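Local coordinates for protein racemase, putative (PDB 3TCS) that binds magnesium and, as a member of the mandelate racemase and muconate lactonizing enzyme family, probably has hydro-lyase activity, at residues W265-M268 against I269-A273; Y236-L239 against A240-K243; I287-T290 against L291-V294; P212-A215 against I216-H220; L85-V88 against T89-H93. One frame throughout, in Å; residues are numbered along the deposited sequence.

Interaction 1: residues W265-M268 against I269-A273; sequences WQRM and IDMRA
Met268 and Ile269, adjacent in the last turn of helix 262-270, carry most of this contact. Ile269 reaches one turn back to Trp265: its N gives a hydrogen bond to Trp265 O (3.0 Å). With CG1 beside the backbone N (chi1 -67°), the longer branch runs along that same carbonyl and brings CD1 obliquely up to Trp265 CE3 at 4.2 Å. Trp265's six-membered side is also met by Met268, whose CE methyl sits over one face of the indole, displaced toward the rim. The indole NE1 itself is bonded to the backbone oxygen of Asp259.

Met268 also closes the helix. Its O takes a nearly straight bond from Ala273 N (3.0 Å, N-H...O 177°), and Met268 CG lies 4.0 Å from Ala273 CB. Arg272, at positive phi, turns the chain in a Schellman motif, and the apolar touch between Met268 and Ala273 is the classic companion of that turn. Ile269 O is gripped from opposite faces of its plane by two groups of Arg272, N at 3.0 Å and NH1 at 2.8 Å.

Outside the apolar side, Gln266 bends at chi2 and lays NE2 against Asp270 OD1 (3.0 Å), on the syn side of the carboxylate but somewhat out of its plane, while the oxygen lies in the amide plane of Gln266; the two planes stand 37° apart.

Met268 O and Ile269 O are therefore satisfied within the turn, and Met271 O by Lys243 NZ, while the sulfur and methyl groups of one side face the protein and the neutral amide probably steadies the charge of Asp270.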
loop_
_atom_site.group_PDB
_atom_site.type_symbol
_atom_site.label_atom_id
_atom_site.label_comp_id
_atom_site.label_asym_id
_atom_site.label_seq_id
_atom_site.Cartn_x
_atom_site.Cartn_y
_atom_site.Cartn_z
ATOM N N TRP B 265 -12.120 -4.316 -0.170
ATOM C CA TRP B 265 -13.294 -4.115 0.669
ATOM C C TRP B 265 -14.502 -4.762 -0.013
ATOM O O TRP B 265 -15.305 -5.443 0.632
ATOM C CB TRP B 265 -13.566 -2.620 0.869
ATOM C CG TRP B 265 -12.975 -2.081 2.125
ATOM C CD1 TRP B 265 -11.949 -1.189 2.237
ATOM C CD2 TRP B 265 -13.370 -2.413 3.460
ATOM N NE1 TRP B 265 -11.678 -0.945 3.562
ATOM C CE2 TRP B 265 -12.536 -1.685 4.335
ATOM C CE3 TRP B 265 -14.348 -3.260 4.003
ATOM C CZ2 TRP B 265 -12.648 -1.775 5.727
ATOM C CZ3 TRP B 265 -14.459 -3.350 5.388
ATOM C CH2 TRP B 265 -13.612 -2.610 6.233
ATOM N N GLN B 266 -14.623 -4.549 -1.321
ATOM C CA GLN B 266 -15.730 -5.126 -2.078
ATOM C C GLN B 266 -15.686 -6.655 -2.002
ATOM O O GLN B 266 -16.718 -7.313 -1.838
ATOM C CB GLN B 266 -15.668 -4.683 -3.543
ATOM C CG GLN B 266 -16.904 -5.056 -4.352
ATOM C CD GLN B 266 -18.091 -4.163 -4.048
ATOM O OE1 GLN B 266 -18.075 -2.967 -4.340
ATOM N NE2 GLN B 266 -19.126 -4.740 -3.453
ATOM N N ARG B 267 -14.490 -7.224 -2.124
ATOM C CA ARG B 267 -14.344 -8.674 -2.058
ATOM C C ARG B 267 -14.718 -9.203 -0.674
ATOM O O ARG B 267 -15.434 -10.197 -0.552
ATOM C CB ARG B 267 -12.908 -9.080 -2.383
ATOM C CG ARG B 267 -12.705 -10.579 -2.460
ATOM C CD ARG B 267 -11.229 -10.942 -2.473
ATOM N NE ARG B 267 -11.037 -12.389 -2.499
ATOM C CZ ARG B 267 -9.923 -13.003 -2.114
ATOM N NH1 ARG B 267 -8.891 -12.297 -1.665
ATOM N NH2 ARG B 267 -9.842 -14.326 -2.175
ATOM N N MET B 268 -14.226 -8.534 0.366
ATOM C CA MET B 268 -14.501 -8.935 1.751
ATOM C C MET B 268 -16.000 -8.956 2.045
ATOM O O MET B 268 -16.521 -9.898 2.652
ATOM C CB MET B 268 -13.823 -7.962 2.725
ATOM C CG MET B 268 -13.933 -8.368 4.192
ATOM S SD MET B 268 -13.671 -6.979 5.329
ATOM C CE MET B 268 -12.066 -6.371 4.766
ATOM N N ILE B 269 -16.690 -7.908 1.617
ATOM C CA ILE B 269 -18.123 -7.795 1.846
ATOM C C ILE B 269 -18.925 -8.761 0.977
ATOM O O ILE B 269 -19.846 -9.419 1.466
ATOM C CB ILE B 269 -18.577 -6.330 1.632
ATOM C CG1 ILE B 269 -17.958 -5.461 2.740
ATOM C CG2 ILE B 269 -20.102 -6.230 1.653
ATOM C CD1 ILE B 269 -18.214 -3.968 2.608
ATOM N N ASP B 270 -18.562 -8.871 -0.296
ATOM C CA ASP B 270 -19.254 -9.780 -1.204
ATOM C C ASP B 270 -19.204 -11.224 -0.697
ATOM O O ASP B 270 -20.191 -11.958 -0.794
ATOM C CB ASP B 270 -18.628 -9.742 -2.607
ATOM C CG ASP B 270 -18.904 -8.441 -3.349
ATOM O OD1 ASP B 270 -19.661 -7.591 -2.839
ATOM O OD2 ASP B 270 -18.358 -8.273 -4.462
ATOM N N MET B 271 -18.053 -11.631 -0.161
ATOM C CA MET B 271 -17.890 -12.996 0.330
ATOM C C MET B 271 -18.367 -13.175 1.769
ATOM O O MET B 271 -18.333 -14.284 2.308
ATOM C CB MET B 271 -16.421 -13.428 0.211
ATOM C CG MET B 271 -15.478 -12.766 1.210
ATOM S SD MET B 271 -13.726 -13.073 0.847
ATOM C CE MET B 271 -13.499 -14.718 1.556
ATOM N N ARG B 272 -18.817 -12.082 2.378
ATOM C CA ARG B 272 -19.296 -12.092 3.757
ATOM C C ARG B 272 -18.244 -12.691 4.692
ATOM O O ARG B 272 -18.546 -13.571 5.502
ATOM C CB ARG B 272 -20.597 -12.889 3.851
ATOM C CG ARG B 272 -21.712 -12.383 2.931
ATOM C CD ARG B 272 -22.274 -11.037 3.394
ATOM N NE ARG B 272 -23.541 -10.727 2.729
ATOM C CZ ARG B 272 -23.660 -10.155 1.535
ATOM N NH1 ARG B 272 -22.584 -9.797 0.844
ATOM N NH2 ARG B 272 -24.868 -9.962 1.018
ATOM N N ALA B 273 -17.013 -12.202 4.589
ATOM C CA ALA B 273 -15.923 -12.713 5.410
ATOM C C ALA B 273 -16.072 -12.365 6.890
ATOM O O ALA B 273 -15.518 -13.049 7.744
ATOM C CB ALA B 273 -14.578 -12.205 4.878
#

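Interaction 2: residues Y236-L239 against A240-K243; sequences YWEL and AQTK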
loop_
_atom_site.group_PDB
_atom_site.type_symbol
_atom_site.label_atom_id
_atom_site.label_comp_id
_atom_site.label_asym_id
_atom_site.label_seq_id
_atom_site.Cartn_x
_atom_site.Cartn_y
_atom_site.Cartn_z
ATOM N N TYR B 236 -5.368 -10.411 8.926
ATOM C CA TYR B 236 -6.349 -9.656 8.154
ATOM C C TYR B 236 -6.271 -9.783 6.638
ATOM O O TYR B 236 -7.281 -9.605 5.952
ATOM C CB TYR B 236 -6.317 -8.177 8.565
ATOM C CG TYR B 236 -5.168 -7.363 8.006
ATOM C CD1 TYR B 236 -5.185 -6.911 6.686
ATOM C CD2 TYR B 236 -4.083 -7.008 8.812
ATOM C CE1 TYR B 236 -4.149 -6.119 6.180
ATOM C CE2 TYR B 236 -3.040 -6.218 8.319
ATOM C CZ TYR B 236 -3.080 -5.776 7.005
ATOM O OH TYR B 236 -2.062 -4.978 6.527
ATOM N N TRP B 237 -5.084 -10.091 6.122
ATOM C CA TRP B 237 -4.879 -10.239 4.684
ATOM C C TRP B 237 -5.279 -11.612 4.145
ATOM O O TRP B 237 -5.146 -11.871 2.952
ATOM C CB TRP B 237 -3.416 -9.945 4.329
ATOM C CG TRP B 237 -2.409 -10.799 5.054
ATOM C CD1 TRP B 237 -1.904 -12.000 4.646
ATOM C CD2 TRP B 237 -1.797 -10.515 6.319
ATOM N NE1 TRP B 237 -1.016 -12.480 5.577
ATOM C CE2 TRP B 237 -0.929 -11.589 6.614
ATOM C CE3 TRP B 237 -1.897 -9.456 7.232
ATOM C CZ2 TRP B 237 -0.164 -11.638 7.785
ATOM C CZ3 TRP B 237 -1.137 -9.503 8.400
ATOM C CH2 TRP B 237 -0.280 -10.589 8.663
ATOM N N GLU B 238 -5.761 -12.489 5.024
ATOM C CA GLU B 238 -6.208 -13.827 4.623
ATOM C C GLU B 238 -7.721 -13.894 4.809
ATOM O O GLU B 238 -8.219 -14.472 5.779
ATOM C CB GLU B 238 -5.542 -14.906 5.484
ATOM C CG GLU B 238 -4.040 -15.049 5.283
ATOM C CD GLU B 238 -3.666 -15.428 3.859
ATOM O OE1 GLU B 238 -4.454 -16.135 3.198
ATOM O OE2 GLU B 238 -2.573 -15.035 3.401
ATOM N N LEU B 239 -8.446 -13.300 3.868
ATOM C CA LEU B 239 -9.900 -13.250 3.932
ATOM C C LEU B 239 -10.572 -14.605 4.132
ATOM O O LEU B 239 -11.526 -14.716 4.904
ATOM C CB LEU B 239 -10.447 -12.578 2.670
ATOM C CG LEU B 239 -9.985 -11.134 2.450
ATOM C CD1 LEU B 239 -10.540 -10.614 1.131
ATOM C CD2 LEU B 239 -10.446 -10.261 3.609
ATOM N N ALA B 240 -10.077 -15.629 3.440
ATOM C CA ALA B 240 -10.652 -16.968 3.546
ATOM C C ALA B 240 -10.548 -17.541 4.963
ATOM O O ALA B 240 -11.458 -18.228 5.425
ATOM C CB ALA B 240 -9.976 -17.905 2.547
ATOM N N GLN B 241 -9.439 -17.267 5.642
ATOM C CA GLN B 241 -9.251 -17.749 7.008
ATOM C C GLN B 241 -10.278 -17.099 7.930
ATOM O O GLN B 241 -10.937 -17.770 8.724
ATOM C CB GLN B 241 -7.842 -17.418 7.504
ATOM C CG GLN B 241 -6.758 -18.350 6.986
ATOM C CD GLN B 241 -5.381 -17.957 7.480
ATOM O OE1 GLN B 241 -5.218 -17.514 8.621
ATOM N NE2 GLN B 241 -4.377 -18.129 6.629
ATOM N N THR B 242 -10.409 -15.783 7.817
ATOM C CA THR B 242 -11.364 -15.042 8.628
ATOM C C THR B 242 -12.784 -15.555 8.376
ATOM O O THR B 242 -13.567 -15.746 9.312
ATOM C CB THR B 242 -11.305 -13.536 8.298
ATOM O OG1 THR B 242 -9.971 -13.054 8.517
ATOM C CG2 THR B 242 -12.284 -12.755 9.168
ATOM N N LYS B 243 -13.111 -15.777 7.107
ATOM C CA LYS B 243 -14.434 -16.256 6.735
ATOM C C LYS B 243 -14.749 -17.611 7.365
ATOM O O LYS B 243 -15.883 -17.870 7.756
ATOM C CB LYS B 243 -14.547 -16.346 5.209
ATOM C CG LYS B 243 -15.867 -16.920 4.710
ATOM C CD LYS B 243 -15.931 -16.876 3.190
ATOM C CE LYS B 243 -17.090 -17.697 2.645
ATOM N NZ LYS B 243 -18.418 -17.156 3.032
#
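Glu238 and Leu239 start helix 239-248: Glu238 is the N-cap, its backbone still outside helical geometry (psi 78°), and the carbonyls of both supply the first turn. Glu238 O accepts from Thr242 N at 3.3 Å, nearly straight at 168°, and more weakly from Gln241 N. Leu239 O takes Lys243 N at 2.9 Å.

Among the side chains Glu238 meets Gln241. Both start beside their own backbone N, and the extended Gln241 chain then crosses obliquely over the methylenes of Glu238, so that Gln241 NE2 lies 3.4 Å from Glu238 CG and Gln241 CD 3.6 Å from Glu238 CB. The amide and carboxylate planes are 19° apart, but the amide rests mainly on the aliphatic part of the glutamate. With an alanine at Gln241, Glu238 CB and CG would probably lose the amide that lies against them, and the glutamate would be freer to turn.

Leu239 packs against Arg267 and Met268 of helix 262-270, and Lys243 sends NZ to the backbone O of Met271 just after it. In the preceding loop Trp237 and Glu238 touch Pro263 of the second subunit, so this helix start meets both helix 262-270 of its own barrel and the dimer partner.

Interaction 3: residues I287-T290 against L291-V294; sequences ICRT and LRVV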
loop_
_atom_site.group_PDB
_atom_site.type_symbol
_atom_site.label_atom_id
_atom_site.label_comp_id
_atom_site.label_asym_id
_atom_site.label_seq_id
_atom_site.Cartn_x
_atom_site.Cartn_y
_atom_site.Cartn_z
ATOM N N ILE B 287 -13.363 10.541 4.535
ATOM C CA ILE B 287 -14.809 10.378 4.646
ATOM C C ILE B 287 -15.444 9.854 3.356
ATOM O O ILE B 287 -16.195 8.880 3.379
ATOM C CB ILE B 287 -15.475 11.722 5.018
ATOM C CG1 ILE B 287 -15.063 12.131 6.438
ATOM C CG2 ILE B 287 -16.991 11.614 4.900
ATOM C CD1 ILE B 287 -15.561 11.196 7.524
ATOM N N CYS B 288 -15.150 10.500 2.234
ATOM C CA CYS B 288 -15.727 10.076 0.961
ATOM C C CYS B 288 -15.483 8.599 0.681
ATOM O O CYS B 288 -16.407 7.860 0.346
ATOM C CB CYS B 288 -15.165 10.913 -0.186
ATOM S SG CYS B 288 -15.713 12.620 -0.154
ATOM N N ARG B 289 -14.240 8.163 0.826
ATOM C CA ARG B 289 -13.921 6.770 0.568
ATOM C C ARG B 289 -14.539 5.850 1.617
ATOM O O ARG B 289 -14.960 4.739 1.299
ATOM C CB ARG B 289 -12.400 6.603 0.472
ATOM C CG ARG B 289 -11.830 7.213 -0.828
ATOM C CD ARG B 289 -10.316 7.317 -0.792
ATOM N NE ARG B 289 -9.704 6.045 -0.433
ATOM C CZ ARG B 289 -9.432 5.064 -1.286
ATOM N NH1 ARG B 289 -9.703 5.195 -2.582
ATOM N NH2 ARG B 289 -8.898 3.937 -0.833
ATOM N N THR B 290 -14.620 6.308 2.862
ATOM C CA THR B 290 -15.240 5.486 3.898
ATOM C C THR B 290 -16.731 5.314 3.577
ATOM O O THR B 290 -17.297 4.239 3.780
ATOM C CB THR B 290 -15.080 6.119 5.297
ATOM O OG1 THR B 290 -13.685 6.199 5.624
ATOM C CG2 THR B 290 -15.789 5.272 6.347
ATOM N N LEU B 291 -17.361 6.369 3.066
ATOM C CA LEU B 291 -18.778 6.304 2.708
ATOM C C LEU B 291 -19.027 5.269 1.603
ATOM O O LEU B 291 -20.114 4.697 1.511
ATOM C CB LEU B 291 -19.285 7.679 2.268
ATOM C CG LEU B 291 -19.385 8.717 3.394
ATOM C CD1 LEU B 291 -19.839 10.058 2.829
ATOM C CD2 LEU B 291 -20.361 8.223 4.453
ATOM N N ARG B 292 -18.024 5.032 0.763
ATOM C CA ARG B 292 -18.172 4.033 -0.292
ATOM C C ARG B 292 -18.236 2.653 0.355
ATOM O O ARG B 292 -19.008 1.798 -0.072
ATOM C CB ARG B 292 -17.003 4.092 -1.274
ATOM C CG ARG B 292 -16.921 5.392 -2.046
ATOM C CD ARG B 292 -15.850 5.326 -3.115
ATOM N NE ARG B 292 -15.379 6.657 -3.485
ATOM C CZ ARG B 292 -14.382 6.885 -4.336
ATOM N NH1 ARG B 292 -13.756 5.865 -4.909
ATOM N NH2 ARG B 292 -13.995 8.131 -4.593
ATOM N N VAL B 293 -17.429 2.441 1.393
ATOM C CA VAL B 293 -17.437 1.165 2.097
ATOM C C VAL B 293 -18.744 1.037 2.877
ATOM O O VAL B 293 -19.341 -0.036 2.928
ATOM C CB VAL B 293 -16.233 1.043 3.053
ATOM C CG1 VAL B 293 -16.358 -0.218 3.912
ATOM C CG2 VAL B 293 -14.944 0.987 2.239
ATOM N N VAL B 294 -19.188 2.138 3.475
ATOM C CA VAL B 294 -20.442 2.144 4.224
ATOM C C VAL B 294 -21.592 1.703 3.312
ATOM O O VAL B 294 -22.471 0.941 3.726
ATOM C CB VAL B 294 -20.745 3.550 4.782
ATOM C CG1 VAL B 294 -22.170 3.617 5.313
ATOM C CG2 VAL B 294 -19.756 3.889 5.891
#
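Leu291 begins the second turn of helix 287-300 by closing on Ile287: its N lies 2.8 Å from Ile287 O, in a hydrogen bond, and its CD1 meets Ile287 CG2 at 3.8 Å, the two side chains crossing at a slant. Leu291 CG comes beside the backbone N (chi1 -70°), which carries the isobutyl group back along the Ile287 carbonyl.

Arg292 follows with a more bent bond, N to Cys288 O at 3.3 Å. Its chain runs extended from CG to NE and passes back along the helix until Arg289 CG stands over one face of the guanidinium, 4.4 Å from Arg292 CZ. The charged ends are occupied by acids and a carbonyl: Asp86 and Asp82 both form salt bridges with Arg292, and Arg289 NE bonds to Leu284 O. Those carboxylates probably offset the proximity of the two guanidinium groups.

Val293 N gives only a weak bond to Arg289 O, and its side chain goes to Leu262 and Trp265 of the neighbouring helix 262-270.

Val294 N returns to a short bond, 2.8 Å from Thr290 O and in the carbonyl plane. Its CG2 presses on that same Thr290 O at 3.3 Å and faces the Thr290 CG2 methyl.

At the N-terminal end the Asp108 carboxylate receives the N-H groups of Ile287 and Cys288. This is an outer helix of the enolase-type barrel, packed between the preceding barrel helix, 262-270, and helices 81-91 and 98-119 of the N-terminal domain.

Interaction 4: residues P212-A215 against I216-H220; sequences PDRA and IEVGH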
loop_
_atom_site.group_PDB
_atom_site.type_symbol
_atom_site.label_atom_id
_atom_site.label_comp_id
_atom_site.label_asym_id
_atom_site.label_seq_id
_atom_site.Cartn_x
_atom_site.Cartn_y
_atom_site.Cartn_z
ATOM N N PRO B 212 -7.281 -20.282 11.700
ATOM C CA PRO B 212 -8.716 -20.529 11.867
ATOM C C PRO B 212 -9.094 -21.506 12.988
ATOM O O PRO B 212 -10.018 -21.237 13.757
ATOM C CB PRO B 212 -9.138 -21.022 10.486
ATOM C CG PRO B 212 -8.261 -20.218 9.589
ATOM C CD PRO B 212 -6.909 -20.312 10.275
ATOM N N ASP B 213 -8.387 -22.630 13.090
ATOM C CA ASP B 213 -8.697 -23.611 14.132
ATOM C C ASP B 213 -8.535 -23.062 15.543
ATOM O O ASP B 213 -9.401 -23.256 16.392
ATOM C CB ASP B 213 -7.835 -24.869 13.978
ATOM C CG ASP B 213 -8.266 -25.723 12.808
ATOM O OD1 ASP B 213 -9.488 -25.818 12.571
ATOM O OD2 ASP B 213 -7.392 -26.309 12.134
ATOM N N ARG B 214 -7.426 -22.377 15.796
ATOM C CA ARG B 214 -7.185 -21.813 17.116
ATOM C C ARG B 214 -8.193 -20.709 17.432
ATOM O O ARG B 214 -8.649 -20.580 18.571
ATOM C CB ARG B 214 -5.754 -21.271 17.207
ATOM C CG ARG B 214 -5.430 -20.552 18.515
ATOM C CD ARG B 214 -5.760 -21.398 19.747
ATOM N NE ARG B 214 -5.415 -20.682 20.974
ATOM C CZ ARG B 214 -5.878 -20.977 22.184
ATOM N NH1 ARG B 214 -6.721 -21.988 22.356
ATOM N NH2 ARG B 214 -5.498 -20.248 23.227
ATOM N N ALA B 215 -8.540 -19.916 16.422
ATOM C CA ALA B 215 -9.502 -18.835 16.600
ATOM C C ALA B 215 -10.865 -19.409 16.965
ATOM O O ALA B 215 -11.599 -18.832 17.772
ATOM C CB ALA B 215 -9.612 -18.003 15.318
ATOM N N ILE B 216 -11.211 -20.542 16.364
ATOM C CA ILE B 216 -12.496 -21.168 16.652
ATOM C C ILE B 216 -12.524 -21.670 18.097
ATOM O O ILE B 216 -13.559 -21.600 18.764
ATOM C CB ILE B 216 -12.783 -22.313 15.654
ATOM C CG1 ILE B 216 -12.982 -21.722 14.251
ATOM C CG2 ILE B 216 -14.029 -23.086 16.088
ATOM C CD1 ILE B 216 -13.030 -22.749 13.125
ATOM N N GLU B 217 -11.387 -22.165 18.585
ATOM C CA GLU B 217 -11.306 -22.630 19.970
ATOM C C GLU B 217 -11.502 -21.420 20.879
ATOM O O GLU B 217 -12.232 -21.477 21.867
ATOM C CB GLU B 217 -9.938 -23.244 20.283
ATOM C CG GLU B 217 -9.544 -24.450 19.453
ATOM C CD GLU B 217 -8.292 -25.133 19.991
ATOM O OE1 GLU B 217 -7.311 -24.426 20.317
ATOM O OE2 GLU B 217 -8.288 -26.378 20.087
ATOM N N VAL B 218 -10.830 -20.321 20.554
ATOM C CA VAL B 218 -10.970 -19.115 21.357
ATOM C C VAL B 218 -12.406 -18.606 21.240
ATOM O O VAL B 218 -12.981 -18.134 22.216
ATOM C CB VAL B 218 -9.978 -18.019 20.904
ATOM C CG1 VAL B 218 -10.234 -16.724 21.670
ATOM C CG2 VAL B 218 -8.552 -18.489 21.150
ATOM N N GLY B 219 -12.983 -18.727 20.045
ATOM C CA GLY B 219 -14.351 -18.282 19.827
ATOM C C GLY B 219 -15.330 -18.981 20.754
ATOM O O GLY B 219 -16.274 -18.375 21.264
ATOM N N HIS B 220 -15.109 -20.269 20.976
ATOM C CA HIS B 220 -15.975 -21.040 21.859
ATOM C C HIS B 220 -15.883 -20.526 23.296
ATOM O O HIS B 220 -16.883 -20.475 24.007
ATOM C CB HIS B 220 -15.603 -22.521 21.776
ATOM C CG HIS B 220 -15.976 -23.153 20.471
ATOM N ND1 HIS B 220 -15.401 -24.318 20.010
ATOM C CD2 HIS B 220 -16.877 -22.783 19.529
ATOM C CE1 HIS B 220 -15.931 -24.638 18.843
ATOM N NE2 HIS B 220 -16.830 -23.722 18.528
#
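Arg214 and Glu217 form the salt bridge of this helix, NH1 to OE1 at 3.2 Å. The oxygen lies at the edge of the guanidinium, near its plane, yet the nitrogen comes from above the carboxylate, and the two planes are 79° apart. Arg214's chain leaves opposite the backbone N, then bends at chi2 (53°), which brings the head forward along the helix, toward Glu217 and Val218. A second acid, Glu186, holds NH2. A leucine in place of Arg214 would probably leave Glu217 and Glu186 each without this positive mate.

Each backbone N-H bonds one turn back: Ile216 N to Pro212 O (3.0 Å), Val218 N to Arg214 O (3.0 Å) and Gly219 N to Ala215 O (2.7 Å). They form the first turns of helix 212-224, in the beta-alpha-beta crossover between strands 201-205 and 229-231.

The rest is van der Waals packing of carbon on polar groups. Val218 CG2 sits over the centre of one guanidinium face, 3.8 Å from Arg214 CZ, so carbon covers that flat while the rim serves the acids. Ile216 folds its CG1 branch tightly over Pro212 O, at 3.0 Å. Toward helix 239-248, Ala215 packs on Val245 and Ile216 on Ala248.

Interaction 5: residues L85-V88 against T89-H93; sequences LDIV and TEREH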
loop_
_atom_site.group_PDB
_atom_site.type_symbol
_atom_site.label_atom_id
_atom_site.label_comp_id
_atom_site.label_asym_id
_atom_site.label_seq_id
_atom_site.Cartn_x
_atom_site.Cartn_y
_atom_site.Cartn_z
ATOM N N LEU B 85 -10.637 12.474 -5.765
ATOM C CA LEU B 85 -9.835 11.515 -5.010
ATOM C C LEU B 85 -9.472 10.325 -5.896
ATOM O O LEU B 85 -8.383 9.769 -5.777
ATOM C CB LEU B 85 -10.600 11.043 -3.770
ATOM C CG LEU B 85 -10.823 12.140 -2.724
ATOM C CD1 LEU B 85 -11.728 11.633 -1.605
ATOM C CD2 LEU B 85 -9.479 12.580 -2.177
ATOM N N ASP B 86 -10.381 9.930 -6.785
ATOM C CA ASP B 86 -10.090 8.814 -7.680
ATOM C C ASP B 86 -8.969 9.223 -8.622
ATOM O O ASP B 86 -8.102 8.416 -8.956
ATOM C CB ASP B 86 -11.321 8.412 -8.499
ATOM C CG ASP B 86 -12.371 7.689 -7.673
ATOM O OD1 ASP B 86 -12.016 7.085 -6.636
ATOM O OD2 ASP B 86 -13.555 7.709 -8.074
ATOM N N ILE B 87 -8.993 10.480 -9.058
ATOM C CA ILE B 87 -7.960 10.990 -9.948
ATOM C C ILE B 87 -6.610 10.898 -9.248
ATOM O O ILE B 87 -5.611 10.534 -9.866
ATOM C CB ILE B 87 -8.230 12.458 -10.347
ATOM C CG1 ILE B 87 -9.363 12.506 -11.376
ATOM C CG2 ILE B 87 -6.959 13.097 -10.915
ATOM C CD1 ILE B 87 -9.795 13.908 -11.762
ATOM N N VAL B 88 -6.576 11.219 -7.958
ATOM C CA VAL B 88 -5.322 11.144 -7.216
ATOM C C VAL B 88 -4.775 9.716 -7.230
ATOM O O VAL B 88 -3.595 9.508 -7.516
ATOM C CB VAL B 88 -5.488 11.602 -5.745
ATOM C CG1 VAL B 88 -4.203 11.335 -4.972
ATOM C CG2 VAL B 88 -5.831 13.094 -5.688
ATOM N N THR B 89 -5.628 8.735 -6.938
ATOM C CA THR B 89 -5.182 7.341 -6.923
ATOM C C THR B 89 -4.809 6.822 -8.310
ATOM O O THR B 89 -3.956 5.947 -8.443
ATOM C CB THR B 89 -6.243 6.397 -6.307
ATOM O OG1 THR B 89 -7.438 6.420 -7.094
ATOM C CG2 THR B 89 -6.564 6.822 -4.883
ATOM N N GLU B 90 -5.450 7.354 -9.344
ATOM C CA GLU B 90 -5.136 6.926 -10.701
ATOM C C GLU B 90 -3.826 7.553 -11.166
ATOM O O GLU B 90 -3.005 6.891 -11.801
ATOM C CB GLU B 90 -6.287 7.285 -11.636
ATOM C CG GLU B 90 -7.463 6.336 -11.476
ATOM C CD GLU B 90 -8.750 6.875 -12.062
ATOM O OE1 GLU B 90 -8.702 7.483 -13.151
ATOM O OE2 GLU B 90 -9.815 6.676 -11.436
ATOM N N ARG B 91 -3.616 8.823 -10.835
ATOM C CA ARG B 91 -2.375 9.496 -11.213
ATOM C C ARG B 91 -1.200 8.876 -10.455
ATOM O O ARG B 91 -0.063 8.876 -10.931
ATOM C CB ARG B 91 -2.451 10.984 -10.880
ATOM C CG ARG B 91 -3.450 11.759 -11.709
ATOM C CD ARG B 91 -2.963 11.967 -13.139
ATOM N NE ARG B 91 -3.921 12.766 -13.892
ATOM C CZ ARG B 91 -5.066 12.300 -14.382
ATOM N NH1 ARG B 91 -5.398 11.023 -14.211
ATOM N NH2 ARG B 91 -5.895 13.122 -15.016
ATOM N N GLU B 92 -1.479 8.354 -9.266
ATOM C CA GLU B 92 -0.439 7.740 -8.445
ATOM C C GLU B 92 -0.667 6.233 -8.371
ATOM O O GLU B 92 -0.450 5.619 -7.324
ATOM C CB GLU B 92 -0.474 8.330 -7.030
ATOM C CG GLU B 92 -0.238 9.841 -6.947
ATOM C CD GLU B 92 1.157 10.248 -7.381
ATOM O OE1 GLU B 92 2.099 9.452 -7.179
ATOM O OE2 GLU B 92 1.317 11.369 -7.912
ATOM N N HIS B 93 -1.093 5.643 -9.487
ATOM C CA HIS B 93 -1.393 4.212 -9.534
ATOM C C HIS B 93 -0.207 3.290 -9.253
ATOM O O HIS B 93 -0.393 2.097 -8.994
ATOM C CB HIS B 93 -2.024 3.851 -10.885
ATOM C CG HIS B 93 -1.083 3.956 -12.044
ATOM N ND1 HIS B 93 -0.620 2.852 -12.729
ATOM C CD2 HIS B 93 -0.521 5.033 -12.641
ATOM C CE1 HIS B 93 0.184 3.245 -13.700
ATOM N NE2 HIS B 93 0.262 4.563 -13.669
#
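Asp86 O is gripped twice: Glu90 N reaches it at 2.9 Å and the Thr89 hydroxyl, OG1, at 2.8 Å. The hydroxyl bond approaches from the side of the carbonyl, at a C=O...O angle of 117°, and is also tilted out of its plane. Thr89 holds OG1 between its backbone N and carbonyl carbon (chi1 62°), the setting that turns the hydroxyl back into the helix, and the side chain also packs on Arg101 and Met104 of helix 98-119.

The Ile87 and Arg91 side chains run alongside each other in one direction. Ile87 CG2 touches Arg91 CG at 3.8 Å and stands over the centre of one guanidinium face, 4.0 Å from CZ, because the arginine bends at chi2 instead of running outward. Arg91 N bonds to Ile87 O at 2.8 Å.

Glu90 sets its OE2 3.7 Å from Asp86 CB. Each acid has a positive partner, which probably eases the nearness of their like charges: Asp86 has Arg292, and Glu90 OE1 has Arg176 of the second subunit.

Glu92, where the chain leaves the helix, still gives its N to Val88 O (3.0 Å), and its carboxylate is held by Trp72 and Gln68. His93 then bonds to Glu173 of the second subunit through NE2.

Helix 81-91 thus ends at the dimer interface, part of the helical portion of the N-terminal domain found in mandelate racemase relatives.

In the fold
Along the chain the order is interaction 5, 4, 2, 1, 3. Interaction 5 belongs to the N-terminal domain; the other four lie on consecutive outer helices of the barrel domain. Interactions 4, 2 and 1 form a row, with centres about 14 Å and 10 Å apart for the successive pairs, each touching the next: Pro212 meets Gln241, and Leu239 meets Met271. Interaction 3 continues it, Val293 lying on Trp265. Interaction 5 joins interaction 3, their centres about 16 Å apart, by the salt bridge from Arg292 NH1 to Asp86 OD1 (2.7 Å), which ties the two domains together. Interactions 4 and 5, about 40 Å apart between centres, mark the ends.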